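Local coordinates for uncharacterized conserved protein (Vibrio parahaemolyticus, PDB 3MUQ) that is of unknown function but belongs to the periplasmic binding protein superfamily and probably binds a small solute outside the cytoplasmic membrane, at residues A[41-44]-A[45-49]; A[202-205]-A[206-209]. All blocks are in the same frame, centred on the assembly; numbering follows the deposited sequence.

Overall arrangement
Contact 1 (41-49) and contact 2 (202-209) are both local, and both sit where a strand of the mixed sheet gives way to another element. Contact 1 starts helix 43-51 after strand 35-41. Contact 2 turns the chain after strand 195-203, ahead of helix 213-224. Their centres are about 17 Å apart and their nearest atoms about 5 Å, so they do not touch. Glu51, at the end of the helix that contact 1 starts, provides the link: its carbonyl oxygen accepts hydrogen bonds from the side chains of Arg207 and Tyr208. Strand 57-60, which follows the helix, pairs antiparallel with strand 195-203. Contact 2 lies farther out, about 27 Å from the chain's centre to its own, against about 17 Å for contact 1.

Contact 1 of 2, residues A[41-44]-A[45-49]; sequences AGTG and KALKM
Gly42, Thr43 and Gly44 accept the first i to i+4 bonds of the helix from Ala46, Leu47 and Lys48, with Gly42 at the N-cap. Ala46 N lies 2.8 Å from Gly42 O, almost in line with the carbonyl, and its bond is nearly straight at 175°. Leu47 N to Thr43 O is 3.0 Å. Lys48 N to Gly44 O is 2.9 Å but more bent, at 150°. Thr43 and Leu47 run side by side. CG2 of Thr43 is anti to the backbone N (OG1 at chi1 -66°), which sets the methyl alongside Leu47 CD1 at 4.2 Å. The helix is the connection in a beta-alpha-beta crossover from strand 35-41 to strand 57-60, with parallel strand 6-12 between them. Ala46 and Met49 rest on Ala10 of that strand, as expected in the alpha/beta fold of the periplasmic binding protein superfamily. Leu47 packs on Val58, Thr60, Ala65 and Phe69. On another flank, the methyl of Ala41 meets the Lys45 chain, CB to CG 3.5 Å, before that chain bends away. CE of selenomethionine Met49 reaches back to Ala41 CB at 4.1 Å.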
ATOM      1  N   ALA A  41      -7.246 -10.384 -19.468  1.00 23.56           N
ATOM      2  CA  ALA A  41      -6.870 -10.131 -20.848  1.00 27.23           C
ATOM      3  C   ALA A  41      -5.619  -9.264 -20.872  1.00 31.75           C
ATOM      4  O   ALA A  41      -4.994  -9.026 -19.836  1.00 31.57           O
ATOM      5  CB  ALA A  41      -8.021  -9.445 -21.602  1.00 22.53           C
ATOM      6  N   GLY A  42      -5.246  -8.795 -22.058  1.00 32.24           N
ATOM      7  CA  GLY A  42      -4.154  -7.851 -22.180  1.00 28.01           C
ATOM      8  C   GLY A  42      -4.551  -6.526 -21.561  1.00 24.97           C
ATOM      9  O   GLY A  42      -5.729  -6.273 -21.314  1.00 25.22           O
ATOM     10  N   THR A  43      -3.563  -5.681 -21.302  1.00 24.64           N
ATOM     11  CA  THR A  43      -3.794  -4.396 -20.651  1.00 19.74           C
ATOM     12  C   THR A  43      -4.750  -3.503 -21.433  1.00 22.16           C
ATOM     13  O   THR A  43      -5.710  -2.982 -20.871  1.00 22.24           O
ATOM     14  CB  THR A  43      -2.481  -3.654 -20.436  1.00 19.75           C
ATOM     15  OG1 THR A  43      -1.700  -4.387 -19.490  1.00 21.40           O
ATOM     16  CG2 THR A  43      -2.742  -2.243 -19.889  1.00 20.73           C
ATOM     17  N   GLY A  44      -4.486  -3.323 -22.729  1.00 20.02           N
ATOM     18  CA  GLY A  44      -5.353  -2.495 -23.551  1.00 17.06           C
ATOM     19  C   GLY A  44      -6.789  -3.013 -23.562  1.00 23.31           C
ATOM     20  O   GLY A  44      -7.743  -2.229 -23.577  1.00 22.32           O
ATOM     21  N   LYS A  45      -6.945  -4.340 -23.555  1.00 20.94           N
ATOM     22  CA  LYS A  45      -8.276  -4.948 -23.619  1.00 26.61           C
ATOM     23  C   LYS A  45      -9.006  -4.808 -22.277  1.00 24.83           C
ATOM     24  O   LYS A  45     -10.181  -4.430 -22.230  1.00 21.23           O
ATOM     25  CB  LYS A  45      -8.181  -6.418 -24.045  1.00 28.21           C
ATOM     26  CG  LYS A  45      -9.476  -7.208 -23.900  1.00 30.61           C
ATOM     27  CD  LYS A  45     -10.613  -6.666 -24.761  1.00 30.53           C
ATOM     28  CE  LYS A  45     -10.792  -7.479 -26.037  1.00 39.59           C
ATOM     29  NZ  LYS A  45     -10.114  -6.890 -27.220  1.00 38.51           N
ATOM     30  N   ALA A  46      -8.305  -5.107 -21.187  1.00 16.45           N
ATOM     31  CA  ALA A  46      -8.863  -4.879 -19.863  1.00 14.13           C
ATOM     32  C   ALA A  46      -9.392  -3.441 -19.750  1.00 15.73           C
ATOM     33  O   ALA A  46     -10.534  -3.223 -19.345  1.00 17.79           O
ATOM     34  CB  ALA A  46      -7.803  -5.143 -18.782  1.00 15.68           C
ATOM     35  N   LEU A  47      -8.573  -2.456 -20.105  1.00 20.17           N
ATOM     36  CA  LEU A  47      -9.005  -1.052 -19.995  1.00 17.85           C
ATOM     37  C   LEU A  47     -10.152  -0.725 -20.964  1.00 19.48           C
ATOM     38  O   LEU A  47     -11.087   0.024 -20.638  1.00 21.44           O
ATOM     39  CB  LEU A  47      -7.816  -0.100 -20.193  1.00 16.90           C
ATOM     40  CG  LEU A  47      -6.737  -0.153 -19.080  1.00 15.72           C
ATOM     41  CD1 LEU A  47      -5.586   0.766 -19.383  1.00 14.34           C
ATOM     42  CD2 LEU A  47      -7.323   0.193 -17.721  1.00 20.31           C
ATOM     43  N   LYS A  48     -10.080  -1.292 -22.159  1.00 15.84           N
ATOM     44  CA  LYS A  48     -11.154  -1.125 -23.142  1.00 18.07           C
ATOM     45  C   LYS A  48     -12.488  -1.661 -22.613  1.00 15.24           C
ATOM     46  O   LYS A  48     -13.554  -1.082 -22.854  1.00 19.67           O
ATOM     47  CB  LYS A  48     -10.795  -1.835 -24.451  1.00 13.69           C
ATOM     48  CG  LYS A  48     -11.779  -1.604 -25.600  1.00 20.29           C
ATOM     49  CD  LYS A  48     -11.702  -0.192 -26.159  1.00 27.87           C
ATOM     50  CE  LYS A  48     -13.021   0.173 -26.822  1.00 42.59           C
ATOM     51  NZ  LYS A  48     -12.926   1.247 -27.858  1.00 53.16           N
HETATM   52  N   MSE A  49     -12.441  -2.788 -21.920  1.00 15.06           N
HETATM   53  CA  MSE A  49     -13.666  -3.322 -21.360  1.00 12.74           C
HETATM   54  C   MSE A  49     -14.238  -2.348 -20.310  1.00 17.20           C
HETATM   55  O   MSE A  49     -15.461  -2.207 -20.176  1.00 18.33           O
HETATM   56  CB  MSE A  49     -13.391  -4.702 -20.756  1.00 15.44           C
HETATM   57  CG  MSE A  49     -13.198  -5.819 -21.815  1.00 19.61           C
HETATM   58 SE   MSE A  49     -13.089  -7.585 -20.958  0.73 31.60          SE
HETATM   59  CE  MSE A  49     -11.328  -7.449 -20.137  1.00 27.55           C
TER

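Contact 2 of 2, residues A[202-205]-A[206-209]; sequences LVNP and ERYP
Val203 sets its CG1 methyl against the Tyr208 ring, 3.7 Å from CD2. With CG1 anti to the backbone N (chi1 171°), the methyl is directed at the ring and meets it at a slant. Asn204 comes next and makes the polar bonds of the turn. Its OD1 accepts from Glu206 N at 2.8 Å, which closes an Asx turn around Pro205. The donor sits well above the amide plane, 42° out of it, so the bond does not follow a lone pair. OD1 also lies close to Glu206 CB, 2.9 Å away. The Asn204 and Glu206 side chains run side by side, with the amide and carboxylate planes nearly parallel. Asn204 O faces the loop and takes two backbone donors. Tyr208 N binds it in the carbonyl plane at 3.0 Å, and Arg207 N adds a weak bond, bent to 123°. The Pro205 ring packs on Val76 and Tyr213. Its carbonyl oxygen is 3.1 Å from Pro209 N, which carries no hydrogen, so this single helix-like turn is not continued there. Arg207 NH2 and Tyr208 OH both hydrogen-bond to Glu51 O, and Asn204 ND2 to Gly73 O. The buried amide is thus used at both ends: its oxygen shapes the turn, while its nitrogen ties the turn to the neighbouring loop.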
ATOM      1  N   LEU A 202     -12.155   2.242 -10.629  1.00 16.93           N
ATOM      2  CA  LEU A 202     -13.576   2.001 -10.804  1.00 15.72           C
ATOM      3  C   LEU A 202     -14.068   2.523 -12.147  1.00 15.90           C
ATOM      4  O   LEU A 202     -13.677   3.603 -12.582  1.00 14.46           O
ATOM      5  CB  LEU A 202     -14.343   2.719  -9.706  1.00 11.71           C
ATOM      6  CG  LEU A 202     -13.870   2.385  -8.295  1.00 16.36           C
ATOM      7  CD1 LEU A 202     -14.732   3.152  -7.281  1.00 18.47           C
ATOM      8  CD2 LEU A 202     -13.931   0.879  -8.069  1.00 13.93           C
ATOM      9  N   VAL A 203     -14.960   1.776 -12.785  1.00 16.91           N
ATOM     10  CA  VAL A 203     -15.607   2.286 -13.980  1.00 17.28           C
ATOM     11  C   VAL A 203     -16.511   3.458 -13.594  1.00 19.44           C
ATOM     12  O   VAL A 203     -17.255   3.391 -12.615  1.00 10.87           O
ATOM     13  CB  VAL A 203     -16.369   1.180 -14.731  1.00 18.77           C
ATOM     14  CG1 VAL A 203     -17.226   1.779 -15.857  1.00 14.55           C
ATOM     15  CG2 VAL A 203     -15.359   0.102 -15.247  1.00 12.43           C
ATOM     16  N   ASN A 204     -16.420   4.547 -14.349  1.00 15.55           N
ATOM     17  CA  ASN A 204     -17.146   5.766 -14.011  1.00 16.40           C
ATOM     18  C   ASN A 204     -18.673   5.566 -14.021  1.00 16.21           C
ATOM     19  O   ASN A 204     -19.261   5.333 -15.070  1.00 17.43           O
ATOM     20  CB  ASN A 204     -16.749   6.862 -14.987  1.00 13.06           C
ATOM     21  CG  ASN A 204     -17.343   8.215 -14.623  1.00 26.06           C
ATOM     22  OD1 ASN A 204     -18.259   8.317 -13.795  1.00 23.25           O
ATOM     23  ND2 ASN A 204     -16.814   9.266 -15.240  1.00 15.56           N
ATOM     24  N   PRO A 205     -19.322   5.666 -12.849  1.00 19.04           N
ATOM     25  CA  PRO A 205     -20.765   5.381 -12.796  1.00 22.54           C
ATOM     26  C   PRO A 205     -21.582   6.442 -13.524  1.00 25.51           C
ATOM     27  O   PRO A 205     -22.743   6.219 -13.837  1.00 22.57           O
ATOM     28  CB  PRO A 205     -21.072   5.421 -11.297  1.00 19.93           C
ATOM     29  CG  PRO A 205     -20.054   6.353 -10.738  1.00 15.29           C
ATOM     30  CD  PRO A 205     -18.795   6.061 -11.532  1.00 15.01           C
ATOM     31  N   GLU A 206     -20.962   7.585 -13.780  1.00 24.55           N
ATOM     32  CA  GLU A 206     -21.559   8.631 -14.593  1.00 30.47           C
ATOM     33  C   GLU A 206     -21.696   8.128 -16.016  1.00 28.12           C
ATOM     34  O   GLU A 206     -22.694   8.394 -16.681  1.00 27.91           O
ATOM     35  CB  GLU A 206     -20.634   9.844 -14.614  1.00 44.32           C
ATOM     36  CG  GLU A 206     -21.191  11.125 -14.048  1.00 60.22           C
ATOM     37  CD  GLU A 206     -20.265  12.303 -14.331  1.00 73.03           C
ATOM     38  OE1 GLU A 206     -19.231  12.101 -15.014  1.00 72.87           O
ATOM     39  OE2 GLU A 206     -20.566  13.427 -13.872  1.00 80.24           O
ATOM     40  N   ARG A 207     -20.665   7.432 -16.495  1.00 25.19           N
ATOM     41  CA  ARG A 207     -20.695   6.857 -17.832  1.00 24.34           C
ATOM     42  C   ARG A 207     -21.615   5.650 -17.868  1.00 27.01           C
ATOM     43  O   ARG A 207     -22.258   5.395 -18.885  1.00 23.61           O
ATOM     44  CB  ARG A 207     -19.298   6.443 -18.297  1.00 23.61           C
ATOM     45  CG  ARG A 207     -18.470   7.568 -18.822  1.00 24.03           C
ATOM     46  CD  ARG A 207     -17.047   7.124 -19.156  1.00 24.69           C
ATOM     47  NE  ARG A 207     -16.974   6.121 -20.217  1.00 20.06           N
ATOM     48  CZ  ARG A 207     -17.105   6.396 -21.513  1.00 24.70           C
ATOM     49  NH1 ARG A 207     -17.332   7.641 -21.917  1.00 22.94           N
ATOM     50  NH2 ARG A 207     -17.015   5.432 -22.406  1.00 24.16           N
ATOM     51  N   TYR A 208     -21.670   4.903 -16.763  1.00 19.16           N
ATOM     52  CA  TYR A 208     -22.462   3.671 -16.724  1.00 13.73           C
ATOM     53  C   TYR A 208     -23.241   3.544 -15.430  1.00 18.56           C
ATOM     54  O   TYR A 208     -22.802   2.884 -14.495  1.00 18.57           O
ATOM     55  CB  TYR A 208     -21.565   2.445 -16.933  1.00 19.49           C
ATOM     56  CG  TYR A 208     -20.909   2.477 -18.285  1.00 24.49           C
ATOM     57  CD1 TYR A 208     -21.631   2.147 -19.434  1.00 21.85           C
ATOM     58  CD2 TYR A 208     -19.588   2.891 -18.428  1.00 18.70           C
ATOM     59  CE1 TYR A 208     -21.049   2.206 -20.680  1.00 18.56           C
ATOM     60  CE2 TYR A 208     -18.996   2.946 -19.663  1.00 15.37           C
ATOM     61  CZ  TYR A 208     -19.732   2.614 -20.789  1.00 18.33           C
ATOM     62  OH  TYR A 208     -19.139   2.680 -22.022  1.00 16.73           O
ATOM     63  N   PRO A 209     -24.415   4.177 -15.377  1.00 20.52           N
ATOM     64  CA  PRO A 209     -25.286   4.091 -14.200  1.00 24.49           C
ATOM     65  C   PRO A 209     -25.777   2.660 -14.017  1.00 23.50           C
ATOM     66  O   PRO A 209     -26.402   2.333 -13.006  1.00 30.59           O
ATOM     67  CB  PRO A 209     -26.463   5.006 -14.566  1.00 25.73           C
ATOM     68  CG  PRO A 209     -25.961   5.856 -15.726  1.00 23.58           C
ATOM     69  CD  PRO A 209     -25.021   4.959 -16.464  1.00 20.15           C
TER